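Local coordinates for protein transcriptional activator, putative (Pyrococcus furiosus, PDB 1RTW) that is a putative transcriptional activator belonging to the all-helical TENA/THI-4/PQQC family, at residues Arg15-His20 against Glu129-Glu134; Glu37-Asn42 against Glu81-Lys86; Leu125-Lys130 against Lys192-Phe197; Ile153-Trp156 against Glu160-Glu163. One frame throughout, in Å; residues are numbered along the deposited sequence.

How the interactions relate
Interactions 1 and 3 use overlapping parts of helix 118-142, sharing Glu129 and Lys130, and their centres lie about 10 Å apart. Interaction 4 meets the same helix: Phe161 CE2 lies 3.6 Å from Glu129 O. Interaction 2 sits further out, its centre about 19 Å from that of interaction 1, yet Tyr132 OH and Trp39 NE1, 3.1 Å apart, probably hydrogen-bond between them. It also packs on interaction 4, where Trp39 CH2 comes to 3.8 Å from Trp156 CZ3. A bound phosphate ion, probably from the crystallisation liquor, lies beside Glu128 of interaction 3; apparently the same ion is about 4 Å from the nearest side-chain atom of Trp156 in interaction 4, and it may mark a pocket.

Interaction 1: Arg15-His20 against Glu129-Glu134; sequences RRFLPH and EKAYYE
The ring of Phe17 meets Ala131 with its far rim, CZ lying 3.9 Å from Ala131 CB, while the neighbouring rim atom CE1 is 3.9 Å from Ala131 O. That carbonyl oxygen approaches the ring obliquely. Around the same aromatic group, Trp14 brings its indole in at an angle of about 40° and Leu199 of helix 181-201 adds an apolar neighbour. The first torsion of Phe17 (chi1 66°) sets CG between the backbone N and the carbonyl carbon, and from there the ring extends to the helix. One residue on, Leu18 makes the second touch through a single methyl, CD2, which is 3.8 Å from Glu134 CB and 3.7 Å from Glu134 C. It therefore rests on the root of the glutamate. The carboxylate is engaged within its own helix: Lys130 NZ forms a salt bridge to Glu134 OE2 at 2.9 Å, approaching on the anti side and 28° out of the carboxylate plane, and Lys137 is a second cationic partner. The geometry is that of an interhelical turn, type I from Arg15 to Leu18, laid apolar side inward on the long helix 118-142 of an all-helical TENA-family fold.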
loop_
_atom_site.group_PDB
_atom_site.type_symbol
_atom_site.label_atom_id
_atom_site.label_comp_id
_atom_site.label_asym_id
_atom_site.label_seq_id
_atom_site.Cartn_x
_atom_site.Cartn_y
_atom_site.Cartn_z
ATOM N N ARG B 15 3.625 33.242 2.346
ATOM C CA ARG B 15 4.267 34.552 2.296
ATOM C C ARG B 15 5.728 34.417 2.705
ATOM O O ARG B 15 6.589 35.139 2.199
ATOM C CB ARG B 15 3.553 35.546 3.220
ATOM C CG ARG B 15 3.750 37.004 2.824
ATOM C CD ARG B 15 3.242 37.958 3.894
ATOM N NE ARG B 15 1.837 37.727 4.232
ATOM C CZ ARG B 15 1.403 37.377 5.443
ATOM N NH1 ARG B 15 2.267 37.212 6.439
ATOM N NH2 ARG B 15 0.107 37.184 5.659
ATOM N N ARG B 16 5.999 33.474 3.606
ATOM C CA ARG B 16 7.357 33.227 4.071
ATOM C C ARG B 16 8.274 32.709 2.955
ATOM O O ARG B 16 9.494 32.859 3.045
ATOM C CB ARG B 16 7.375 32.297 5.293
ATOM C CG ARG B 16 6.911 32.937 6.612
ATOM C CD ARG B 16 6.954 31.918 7.750
ATOM N NE ARG B 16 6.478 32.447 9.027
ATOM C CZ ARG B 16 6.230 31.697 10.099
ATOM N NH1 ARG B 16 6.409 30.380 10.049
ATOM N NH2 ARG B 16 5.803 32.258 11.224
ATOM N N PHE B 17 7.710 32.090 1.913
ATOM C CA PHE B 17 8.552 31.649 0.794
ATOM C C PHE B 17 8.306 32.411 -0.514
ATOM O O PHE B 17 8.848 32.072 -1.569
ATOM C CB PHE B 17 8.561 30.118 0.591
ATOM C CG PHE B 17 7.242 29.516 0.172
ATOM C CD1 PHE B 17 6.835 29.552 -1.158
ATOM C CD2 PHE B 17 6.463 28.805 1.091
ATOM C CE1 PHE B 17 5.683 28.885 -1.575
ATOM C CE2 PHE B 17 5.309 28.132 0.691
ATOM C CZ PHE B 17 4.919 28.168 -0.647
ATOM N N LEU B 18 7.546 33.496 -0.414
ATOM C CA LEU B 18 7.242 34.340 -1.561
ATOM C C LEU B 18 7.615 35.786 -1.226
ATOM O O LEU B 18 6.739 36.639 -1.033
ATOM C CB LEU B 18 5.751 34.240 -1.915
ATOM C CG LEU B 18 5.247 32.871 -2.384
ATOM C CD1 LEU B 18 3.725 32.835 -2.445
ATOM C CD2 LEU B 18 5.850 32.549 -3.727
ATOM N N PRO B 19 8.926 36.095 -1.197
ATOM C CA PRO B 19 10.046 35.192 -1.460
ATOM C C PRO B 19 10.780 34.695 -0.211
ATOM O O PRO B 19 10.682 35.272 0.873
ATOM C CB PRO B 19 10.974 36.082 -2.250
ATOM C CG PRO B 19 10.889 37.365 -1.425
ATOM C CD PRO B 19 9.404 37.490 -1.105
ATOM N N HIS B 20 11.520 33.610 -0.382
ATOM C CA HIS B 20 12.331 33.063 0.698
ATOM C C HIS B 20 13.735 33.543 0.376
ATOM O O HIS B 20 14.018 33.885 -0.774
ATOM C CB HIS B 20 12.301 31.533 0.694
ATOM C CG HIS B 20 13.224 30.907 1.693
ATOM N ND1 HIS B 20 14.551 30.654 1.427
ATOM C CD2 HIS B 20 13.011 30.484 2.964
ATOM C CE1 HIS B 20 15.117 30.105 2.487
ATOM N NE2 HIS B 20 14.202 29.991 3.435
ATOM N N GLU B 129 2.885 21.407 -6.310
ATOM C CA GLU B 129 3.083 21.971 -7.645
ATOM C C GLU B 129 2.804 23.459 -7.669
ATOM O O GLU B 129 3.563 24.226 -8.244
ATOM C CB GLU B 129 2.213 21.247 -8.687
ATOM C CG GLU B 129 2.367 19.720 -8.714
ATOM C CD GLU B 129 3.769 19.254 -9.097
ATOM O OE1 GLU B 129 4.737 19.851 -8.621
ATOM O OE2 GLU B 129 3.918 18.266 -9.842
ATOM N N LYS B 130 1.712 23.855 -7.021
ATOM C CA LYS B 130 1.309 25.250 -6.958
ATOM C C LYS B 130 2.350 26.078 -6.202
ATOM O O LYS B 130 2.645 27.218 -6.579
ATOM C CB LYS B 130 -0.068 25.351 -6.303
ATOM C CG LYS B 130 -0.572 26.754 -6.065
ATOM C CD LYS B 130 -0.842 27.494 -7.351
ATOM C CE LYS B 130 -1.450 28.849 -7.064
ATOM N NZ LYS B 130 -1.564 29.654 -8.304
ATOM N N ALA B 131 2.934 25.491 -5.163
ATOM C CA ALA B 131 3.959 26.175 -4.384
ATOM C C ALA B 131 5.171 26.510 -5.250
ATOM O O ALA B 131 5.665 27.640 -5.224
ATOM C CB ALA B 131 4.390 25.322 -3.217
ATOM N N TYR B 132 5.638 25.535 -6.030
ATOM C CA TYR B 132 6.806 25.749 -6.877
ATOM C C TYR B 132 6.530 26.684 -8.039
ATOM O O TYR B 132 7.412 27.444 -8.460
ATOM C CB TYR B 132 7.375 24.419 -7.365
ATOM C CG TYR B 132 8.704 24.092 -6.737
ATOM C CD1 TYR B 132 9.712 23.484 -7.475
ATOM C CD2 TYR B 132 8.969 24.430 -5.409
ATOM C CE1 TYR B 132 10.967 23.221 -6.904
ATOM C CE2 TYR B 132 10.218 24.175 -4.832
ATOM C CZ TYR B 132 11.212 23.570 -5.582
ATOM O OH TYR B 132 12.441 23.311 -5.001
ATOM N N TYR B 133 5.299 26.645 -8.540
ATOM C CA TYR B 133 4.906 27.512 -9.640
ATOM C C TYR B 133 5.010 28.964 -9.179
ATOM O O TYR B 133 5.609 29.792 -9.861
ATOM C CB TYR B 133 3.484 27.188 -10.101
ATOM C CG TYR B 133 2.977 28.064 -11.231
ATOM C CD1 TYR B 133 3.748 28.295 -12.367
ATOM C CD2 TYR B 133 1.724 28.668 -11.153
ATOM C CE1 TYR B 133 3.284 29.111 -13.400
ATOM C CE2 TYR B 133 1.244 29.485 -12.174
ATOM C CZ TYR B 133 2.024 29.705 -13.296
ATOM O OH TYR B 133 1.533 30.501 -14.316
ATOM N N GLU B 134 4.481 29.248 -7.995
ATOM C CA GLU B 134 4.525 30.600 -7.442
ATOM C C GLU B 134 5.938 31.088 -7.116
ATOM O O GLU B 134 6.312 32.205 -7.487
ATOM C CB GLU B 134 3.639 30.696 -6.196
ATOM C CG GLU B 134 2.148 30.565 -6.484
ATOM C CD GLU B 134 1.633 31.626 -7.439
ATOM O OE1 GLU B 134 2.074 32.790 -7.343
ATOM O OE2 GLU B 134 0.783 31.297 -8.291
#

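Interaction 2: Glu37-Asn42 against Glu81-Lys86; sequences EKWLVN and EMFEKK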
loop_
_atom_site.group_PDB
_atom_site.type_symbol
_atom_site.label_atom_id
_atom_site.label_comp_id
_atom_site.label_asym_id
_atom_site.label_seq_id
_atom_site.Cartn_x
_atom_site.Cartn_y
_atom_site.Cartn_z
ATOM N N GLU B 37 24.199 24.049 -4.893
ATOM C CA GLU B 37 24.543 22.635 -4.980
ATOM C C GLU B 37 23.775 21.809 -3.959
ATOM O O GLU B 37 23.238 20.751 -4.289
ATOM C CB GLU B 37 26.047 22.421 -4.816
ATOM C CG GLU B 37 26.447 20.950 -4.811
ATOM C CD GLU B 37 27.954 20.713 -4.976
ATOM O OE1 GLU B 37 28.640 21.529 -5.638
ATOM O OE2 GLU B 37 28.443 19.683 -4.464
ATOM N N LYS B 38 23.714 22.300 -2.728
ATOM C CA LYS B 38 23.006 21.605 -1.665
ATOM C C LYS B 38 21.516 21.503 -2.002
ATOM O O LYS B 38 20.900 20.460 -1.794
ATOM C CB LYS B 38 23.220 22.321 -0.324
ATOM C CG LYS B 38 22.681 21.563 0.875
ATOM C CD LYS B 38 23.326 22.037 2.159
ATOM C CE LYS B 38 24.800 21.659 2.216
ATOM N NZ LYS B 38 24.977 20.176 2.196
ATOM N N TRP B 39 20.945 22.574 -2.546
ATOM C CA TRP B 39 19.540 22.554 -2.922
ATOM C C TRP B 39 19.310 21.538 -4.035
ATOM O O TRP B 39 18.331 20.805 -4.010
ATOM C CB TRP B 39 19.049 23.934 -3.385
ATOM C CG TRP B 39 17.682 23.854 -4.031
ATOM C CD1 TRP B 39 16.474 23.804 -3.393
ATOM C CD2 TRP B 39 17.400 23.704 -5.432
ATOM N NE1 TRP B 39 15.464 23.619 -4.304
ATOM C CE2 TRP B 39 16.003 23.553 -5.561
ATOM C CE3 TRP B 39 18.195 23.675 -6.587
ATOM C CZ2 TRP B 39 15.379 23.370 -6.809
ATOM C CZ3 TRP B 39 17.572 23.492 -7.829
ATOM C CH2 TRP B 39 16.179 23.344 -7.927
ATOM N N LEU B 40 20.228 21.506 -4.999
ATOM C CA LEU B 40 20.153 20.608 -6.144
ATOM C C LEU B 40 20.124 19.138 -5.729
ATOM O O LEU B 40 19.216 18.402 -6.109
ATOM C CB LEU B 40 21.340 20.862 -7.077
ATOM C CG LEU B 40 21.289 20.246 -8.470
ATOM C CD1 LEU B 40 20.376 21.067 -9.356
ATOM C CD2 LEU B 40 22.674 20.199 -9.058
ATOM N N VAL B 41 21.114 18.720 -4.945
ATOM C CA VAL B 41 21.215 17.340 -4.462
ATOM C C VAL B 41 19.948 16.910 -3.721
ATOM O O VAL B 41 19.442 15.809 -3.918
ATOM C CB VAL B 41 22.431 17.184 -3.511
ATOM C CG1 VAL B 41 22.445 15.825 -2.866
ATOM C CG2 VAL B 41 23.745 17.406 -4.279
ATOM N N ASN B 42 19.420 17.798 -2.891
ATOM C CA ASN B 42 18.229 17.483 -2.124
ATOM C C ASN B 42 16.930 17.552 -2.908
ATOM O O ASN B 42 16.024 16.748 -2.688
ATOM C CB ASN B 42 18.161 18.347 -0.872
ATOM C CG ASN B 42 19.164 17.921 0.164
ATOM O OD1 ASN B 42 18.875 17.090 1.026
ATOM N ND2 ASN B 42 20.361 18.477 0.082
ATOM N N GLU B 81 16.059 14.463 -15.892
ATOM C CA GLU B 81 17.072 14.751 -16.902
ATOM C C GLU B 81 17.585 16.177 -16.703
ATOM O O GLU B 81 18.776 16.440 -16.822
ATOM C CB GLU B 81 16.481 14.610 -18.313
ATOM C CG GLU B 81 15.787 13.275 -18.585
ATOM C CD GLU B 81 15.028 13.243 -19.913
ATOM O OE1 GLU B 81 14.734 12.127 -20.400
ATOM O OE2 GLU B 81 14.716 14.322 -20.466
HETATM N N MSE B 82 16.677 17.091 -16.375
HETATM C CA MSE B 82 17.045 18.484 -16.148
HETATM C C MSE B 82 18.054 18.608 -14.999
HETATM O O MSE B 82 19.016 19.377 -15.085
HETATM C CB MSE B 82 15.792 19.313 -15.871
HETATM C CG MSE B 82 16.070 20.736 -15.448
HETATM SE SE MSE B 82 14.478 21.779 -15.214
HETATM C CE MSE B 82 13.828 21.002 -13.576
ATOM N N PHE B 83 17.839 17.837 -13.935
ATOM C CA PHE B 83 18.741 17.859 -12.789
ATOM C C PHE B 83 20.064 17.202 -13.163
ATOM O O PHE B 83 21.130 17.695 -12.811
ATOM C CB PHE B 83 18.134 17.116 -11.593
ATOM C CG PHE B 83 17.244 17.957 -10.729
ATOM C CD1 PHE B 83 17.702 18.440 -9.507
ATOM C CD2 PHE B 83 15.936 18.244 -11.111
ATOM C CE1 PHE B 83 16.874 19.197 -8.677
ATOM C CE2 PHE B 83 15.099 19.000 -10.287
ATOM C CZ PHE B 83 15.576 19.478 -9.062
ATOM N N GLU B 84 19.985 16.091 -13.884
ATOM C CA GLU B 84 21.172 15.351 -14.298
ATOM C C GLU B 84 22.082 16.108 -15.262
ATOM O O GLU B 84 23.303 16.027 -15.144
ATOM C CB GLU B 84 20.757 14.008 -14.893
ATOM C CG GLU B 84 20.159 13.064 -13.863
ATOM C CD GLU B 84 19.164 12.075 -14.450
ATOM O OE1 GLU B 84 18.951 12.068 -15.687
ATOM O OE2 GLU B 84 18.583 11.306 -13.659
ATOM N N LYS B 85 21.487 16.836 -16.206
ATOM C CA LYS B 85 22.247 17.616 -17.183
ATOM C C LYS B 85 23.031 18.662 -16.399
ATOM O O LYS B 85 24.266 18.640 -16.367
ATOM C CB LYS B 85 21.302 18.320 -18.171
ATOM C CG LYS B 85 21.894 18.555 -19.562
ATOM C CD LYS B 85 21.174 19.679 -20.299
ATOM C CE LYS B 85 21.504 21.028 -19.666
ATOM N NZ LYS B 85 20.636 22.148 -20.128
ATOM N N LYS B 86 22.290 19.508 -15.687
ATOM C CA LYS B 86 22.861 20.576 -14.879
ATOM C C LYS B 86 23.984 20.079 -13.974
ATOM O O LYS B 86 24.988 20.760 -13.789
ATOM C CB LYS B 86 21.765 21.226 -14.037
ATOM C CG LYS B 86 22.174 22.534 -13.417
ATOM C CD LYS B 86 22.484 23.537 -14.507
ATOM C CE LYS B 86 22.974 24.854 -13.940
ATOM N NZ LYS B 86 23.351 25.786 -15.036
#
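Leu40 and Phe83, the two residues that bury most across the contact, slide past each other in opposite directions. Leu40 CD1 lies 3.8 Å from Phe83 CD1, and this methyl meets the ring at its CD1-CE1 side, off the plane. The backbone of Leu40 also takes part: its carbonyl O approaches the edge of the phenyl ring, near the ring plane, 3.6 Å from Phe83 CE1. A rim carbon thus faces a carbonyl oxygen, an electrostatically reasonable arrangement. Leu40 CG is trans to its own N (chi1 -167°), which carries the CD1 branch to Phe83 CD1 and CE1. Trp39 runs at roughly a right angle to Phe83 as a side chain, but their ring planes are inclined by only 33°. The six-membered ring of Trp39 and the phenyl ring have centroids 5.8 Å apart, an oblique pairing in which Trp39 CH2 and Phe83 CZ approach to 4.1 Å. Phe152 of helix 150-157 adds an edge-to-face ring contact to Phe83. Within helix 33-60, Asn42 ND2 gives Lys38 O a nearly straight bond (2.8 Å, 175°), joining Asn42 N at that oxygen from the opposite face of the carbonyl plane, while Asn42 OD1 is held by Asp99 N. Together these data describe buried, apolar helix-helix packing between 33-60 and 66-89, two helices consecutive in the chain.

Interaction 3: Leu125-Lys130 against Lys192-Phe197; sequences LYCEEK and KEVSKF
Cys127 and Val194 mark the closest approach of the two backbones, their CA atoms 6.7 Å apart, where the short helical segments run in broadly the same direction with axes 9.2 Å apart and a crossing angle of -30°. At this point the side chains are small. Cys127 SG sits 3.6 Å from Val194 CG1, the main apolar touch, and Val194 CG1 also comes within 4.0 Å of Cys127 CB. Both residues face the other helix, and their first torsions (chi1 -176° and 175°) carry SG and CG1 on to the meeting point. The sulfur has a second neighbour in Ser195 OG, also at 3.6 Å. That hydroxyl has its hydrogen-bond partners in the backbone O of Phe191 and in Trp14 NE1, which satisfy the buried group, so its proximity to sulfur is best read as packing. Next to it, Val194 CG1 lies 4.2 Å from Glu128 N. The carboxylate of Glu128 turns from Val194 and lies close to a bound phosphate ion. Outside the pair, Tyr105 and Tyr108 of helix 100-115 press on Val194, whereas Glu193 forms a salt bridge to Lys103 of the second subunit. This is an obliquely crossing pair, helices 118-142 and 181-201, with Cys, Val and Ser at the point of contact, set in the buried part of the bundle beside the phosphate site.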
loop_
_atom_site.group_PDB
_atom_site.type_symbol
_atom_site.label_atom_id
_atom_site.label_comp_id
_atom_site.label_asym_id
_atom_site.label_seq_id
_atom_site.Cartn_x
_atom_site.Cartn_y
_atom_site.Cartn_z
ATOM N N LEU B 125 -0.656 16.981 -3.817
ATOM C CA LEU B 125 -0.079 17.170 -5.135
ATOM C C LEU B 125 -0.227 18.631 -5.557
ATOM O O LEU B 125 0.752 19.277 -5.917
ATOM C CB LEU B 125 -0.753 16.260 -6.163
ATOM C CG LEU B 125 -0.296 16.493 -7.613
ATOM C CD1 LEU B 125 1.168 16.100 -7.762
ATOM C CD2 LEU B 125 -1.145 15.684 -8.543
ATOM N N TYR B 126 -1.452 19.145 -5.477
ATOM C CA TYR B 126 -1.739 20.530 -5.842
ATOM C C TYR B 126 -0.819 21.489 -5.115
ATOM O O TYR B 126 -0.170 22.328 -5.734
ATOM C CB TYR B 126 -3.194 20.898 -5.505
ATOM C CG TYR B 126 -3.522 22.355 -5.773
ATOM C CD1 TYR B 126 -3.304 22.914 -7.030
ATOM C CD2 TYR B 126 -4.014 23.179 -4.763
ATOM C CE1 TYR B 126 -3.564 24.250 -7.278
ATOM C CE2 TYR B 126 -4.286 24.527 -4.998
ATOM C CZ TYR B 126 -4.054 25.056 -6.261
ATOM O OH TYR B 126 -4.298 26.388 -6.518
ATOM N N CYS B 127 -0.795 21.366 -3.795
ATOM C CA CYS B 127 0.030 22.209 -2.947
ATOM C C CYS B 127 1.494 22.247 -3.395
ATOM O O CYS B 127 2.051 23.316 -3.610
ATOM C CB CYS B 127 -0.084 21.728 -1.500
ATOM S SG CYS B 127 0.787 22.730 -0.295
ATOM N N GLU B 128 2.103 21.078 -3.552
ATOM C CA GLU B 128 3.496 20.960 -3.989
ATOM C C GLU B 128 3.783 21.610 -5.352
ATOM O O GLU B 128 4.834 22.220 -5.551
ATOM C CB GLU B 128 3.881 19.475 -4.050
ATOM C CG GLU B 128 4.944 19.124 -5.115
ATOM C CD GLU B 128 4.702 17.782 -5.796
ATOM O OE1 GLU B 128 3.648 17.159 -5.587
ATOM O OE2 GLU B 128 5.575 17.323 -6.545
ATOM N N GLU B 129 2.885 21.407 -6.310
ATOM C CA GLU B 129 3.083 21.971 -7.645
ATOM C C GLU B 129 2.804 23.459 -7.669
ATOM O O GLU B 129 3.563 24.226 -8.244
ATOM C CB GLU B 129 2.213 21.247 -8.687
ATOM C CG GLU B 129 2.367 19.720 -8.714
ATOM C CD GLU B 129 3.769 19.254 -9.097
ATOM O OE1 GLU B 129 4.737 19.851 -8.621
ATOM O OE2 GLU B 129 3.918 18.266 -9.842
ATOM N N LYS B 130 1.712 23.855 -7.021
ATOM C CA LYS B 130 1.309 25.250 -6.958
ATOM C C LYS B 130 2.350 26.078 -6.202
ATOM O O LYS B 130 2.645 27.218 -6.579
ATOM C CB LYS B 130 -0.068 25.351 -6.303
ATOM C CG LYS B 130 -0.572 26.754 -6.065
ATOM C CD LYS B 130 -0.842 27.494 -7.351
ATOM C CE LYS B 130 -1.450 28.849 -7.064
ATOM N NZ LYS B 130 -1.564 29.654 -8.304
ATOM N N LYS B 192 -1.906 22.234 4.682
ATOM C CA LYS B 192 -1.183 23.035 5.662
ATOM C C LYS B 192 0.184 22.422 5.947
ATOM O O LYS B 192 1.204 23.113 5.926
ATOM C CB LYS B 192 -1.981 23.118 6.966
ATOM C CG LYS B 192 -1.246 23.781 8.123
ATOM C CD LYS B 192 -2.138 23.908 9.352
ATOM C CE LYS B 192 -3.340 24.800 9.064
ATOM N NZ LYS B 192 -4.308 24.821 10.194
ATOM N N GLU B 193 0.195 21.115 6.182
ATOM C CA GLU B 193 1.423 20.407 6.489
ATOM C C GLU B 193 2.384 20.428 5.299
ATOM O O GLU B 193 3.579 20.661 5.482
ATOM C CB GLU B 193 1.097 18.976 6.942
ATOM C CG GLU B 193 2.234 18.230 7.636
ATOM C CD GLU B 193 2.640 18.818 8.992
ATOM O OE1 GLU B 193 3.675 18.369 9.539
ATOM O OE2 GLU B 193 1.928 19.705 9.526
ATOM N N VAL B 194 1.867 20.232 4.083
ATOM C CA VAL B 194 2.734 20.256 2.905
ATOM C C VAL B 194 3.311 21.664 2.725
ATOM O O VAL B 194 4.470 21.821 2.321
ATOM C CB VAL B 194 2.008 19.769 1.609
ATOM C CG1 VAL B 194 2.918 19.929 0.380
ATOM C CG2 VAL B 194 1.620 18.314 1.751
ATOM N N SER B 195 2.521 22.671 3.098
ATOM C CA SER B 195 2.939 24.072 3.011
ATOM C C SER B 195 4.157 24.336 3.888
ATOM O O SER B 195 5.105 24.995 3.461
ATOM C CB SER B 195 1.795 25.002 3.430
ATOM O OG SER B 195 0.768 25.019 2.460
ATOM N N LYS B 196 4.123 23.815 5.111
ATOM C CA LYS B 196 5.225 23.959 6.063
ATOM C C LYS B 196 6.491 23.285 5.532
ATOM O O LYS B 196 7.599 23.796 5.692
ATOM C CB LYS B 196 4.839 23.345 7.413
ATOM C CG LYS B 196 3.773 24.125 8.165
ATOM C CD LYS B 196 3.418 23.466 9.492
ATOM C CE LYS B 196 2.241 24.196 10.171
ATOM N NZ LYS B 196 1.838 23.595 11.486
ATOM N N PHE B 197 6.310 22.127 4.905
ATOM C CA PHE B 197 7.413 21.376 4.332
ATOM C C PHE B 197 8.051 22.148 3.188
ATOM O O PHE B 197 9.274 22.170 3.065
ATOM C CB PHE B 197 6.940 20.001 3.859
ATOM C CG PHE B 197 6.992 18.944 4.924
ATOM C CD1 PHE B 197 8.180 18.683 5.600
ATOM C CD2 PHE B 197 5.875 18.186 5.226
ATOM C CE1 PHE B 197 8.252 17.674 6.562
ATOM C CE2 PHE B 197 5.937 17.180 6.183
ATOM C CZ PHE B 197 7.129 16.923 6.852
#

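Interaction 4: Ile153-Trp156 against Glu160-Glu163; sequences INHW and EFGE
Phe161 packs tightly against Trp156, whose indole edge is directed at the phenyl face in an edge-to-face pair with planes at 85° and ring centroids 4.9 Å apart. The closest side-chain approach is Trp156 CD1 to Phe161 CZ, at 3.5 Å. Backbone oxygens close in on the same residue: His155 O is 3.3 Å from Phe161 CB, and Trp156 O is 3.4 Å from Phe161 CD2. With CG of Phe161 set opposite the backbone N (chi1 -164°), its ring lies against Trp156 near the end of helix 150-157. On the looser side, His155 is partly exposed. It offers its face to the edge of Phe161 in an offset edge-to-face pair, with centroids 5.5 Å apart and planes at 65°, and the nearest atoms, His155 CE1 and Phe161 CD1, are 4.1 Å apart. Further out, the exposed Glu160 keeps its OE1 6.0 Å from His155 NE2, too far for contact. Across the segments the contact is thus van der Waals and aromatic, and the edge-to-face geometry is consistent with a favourable quadrupole term, while Glu79 OE2 accepts from Trp156 NE1 and Ser158 OG bonds to both His155 O and Phe161 N.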
loop_
_atom_site.group_PDB
_atom_site.type_symbol
_atom_site.label_atom_id
_atom_site.label_comp_id
_atom_site.label_asym_id
_atom_site.label_seq_id
_atom_site.Cartn_x
_atom_site.Cartn_y
_atom_site.Cartn_z
ATOM N N ILE B 153 14.450 28.079 -13.526
ATOM C CA ILE B 153 13.553 29.209 -13.385
ATOM C C ILE B 153 12.466 29.143 -14.451
ATOM O O ILE B 153 11.290 29.332 -14.153
ATOM C CB ILE B 153 14.304 30.538 -13.519
ATOM C CG1 ILE B 153 15.430 30.597 -12.499
ATOM C CG2 ILE B 153 13.356 31.703 -13.273
ATOM C CD1 ILE B 153 16.324 31.790 -12.667
ATOM N N ASN B 154 12.874 28.856 -15.685
ATOM C CA ASN B 154 11.951 28.761 -16.809
ATOM C C ASN B 154 10.997 27.583 -16.713
ATOM O O ASN B 154 9.808 27.742 -16.951
ATOM C CB ASN B 154 12.707 28.675 -18.143
ATOM C CG ASN B 154 13.322 30.007 -18.561
ATOM O OD1 ASN B 154 12.853 31.083 -18.163
ATOM N ND2 ASN B 154 14.381 29.938 -19.369
ATOM N N HIS B 155 11.510 26.404 -16.375
ATOM C CA HIS B 155 10.653 25.232 -16.291
ATOM C C HIS B 155 9.488 25.376 -15.308
ATOM O O HIS B 155 8.340 25.156 -15.679
ATOM C CB HIS B 155 11.453 23.962 -15.971
ATOM C CG HIS B 155 10.584 22.756 -15.759
ATOM N ND1 HIS B 155 10.397 22.189 -14.517
ATOM C CD2 HIS B 155 9.769 22.092 -16.605
ATOM C CE1 HIS B 155 9.492 21.233 -14.610
ATOM N NE2 HIS B 155 9.093 21.150 -15.862
ATOM N N TRP B 156 9.774 25.799 -14.080
ATOM C CA TRP B 156 8.715 25.930 -13.089
ATOM C C TRP B 156 7.831 27.170 -13.193
ATOM O O TRP B 156 6.757 27.222 -12.581
ATOM C CB TRP B 156 9.279 25.770 -11.682
ATOM C CG TRP B 156 9.607 24.353 -11.373
ATOM C CD1 TRP B 156 8.772 23.275 -11.477
ATOM C CD2 TRP B 156 10.847 23.849 -10.896
ATOM N NE1 TRP B 156 9.419 22.130 -11.091
ATOM C CE2 TRP B 156 10.709 22.456 -10.732
ATOM C CE3 TRP B 156 12.082 24.438 -10.592
ATOM C CZ2 TRP B 156 11.737 21.643 -10.267
ATOM C CZ3 TRP B 156 13.104 23.638 -10.131
ATOM C CH2 TRP B 156 12.931 22.252 -9.978
ATOM N N GLU B 160 3.589 26.314 -19.694
ATOM C CA GLU B 160 3.305 24.887 -19.727
ATOM C C GLU B 160 3.086 24.337 -18.322
ATOM O O GLU B 160 2.122 23.614 -18.081
ATOM C CB GLU B 160 4.453 24.146 -20.411
ATOM C CG GLU B 160 4.186 22.672 -20.646
ATOM C CD GLU B 160 5.289 21.994 -21.437
ATOM O OE1 GLU B 160 6.480 22.205 -21.119
ATOM O OE2 GLU B 160 4.959 21.240 -22.377
ATOM N N PHE B 161 3.980 24.680 -17.401
ATOM C CA PHE B 161 3.853 24.219 -16.025
ATOM C C PHE B 161 2.612 24.830 -15.379
ATOM O O PHE B 161 1.890 24.152 -14.657
ATOM C CB PHE B 161 5.092 24.572 -15.203
ATOM C CG PHE B 161 5.187 23.819 -13.912
ATOM C CD1 PHE B 161 5.668 22.519 -13.899
ATOM C CD2 PHE B 161 4.785 24.399 -12.716
ATOM C CE1 PHE B 161 5.749 21.796 -12.713
ATOM C CE2 PHE B 161 4.859 23.690 -11.522
ATOM C CZ PHE B 161 5.343 22.379 -11.517
ATOM N N GLY B 162 2.365 26.106 -15.663
ATOM C CA GLY B 162 1.210 26.789 -15.117
ATOM C C GLY B 162 -0.093 26.160 -15.579
ATOM O O GLY B 162 -1.096 26.184 -14.866
ATOM N N GLU B 163 -0.078 25.602 -16.785
ATOM C CA GLU B 163 -1.258 24.955 -17.337
ATOM C C GLU B 163 -1.472 23.639 -16.600
ATOM O O GLU B 163 -2.601 23.244 -16.317
ATOM C CB GLU B 163 -1.089 24.732 -18.842
ATOM C CG GLU B 163 -1.134 26.033 -19.637
ATOM C CD GLU B 163 -0.840 25.855 -21.116
ATOM O OE1 GLU B 163 0.059 25.065 -21.472
ATOM O OE2 GLU B 163 -1.508 26.523 -21.928
#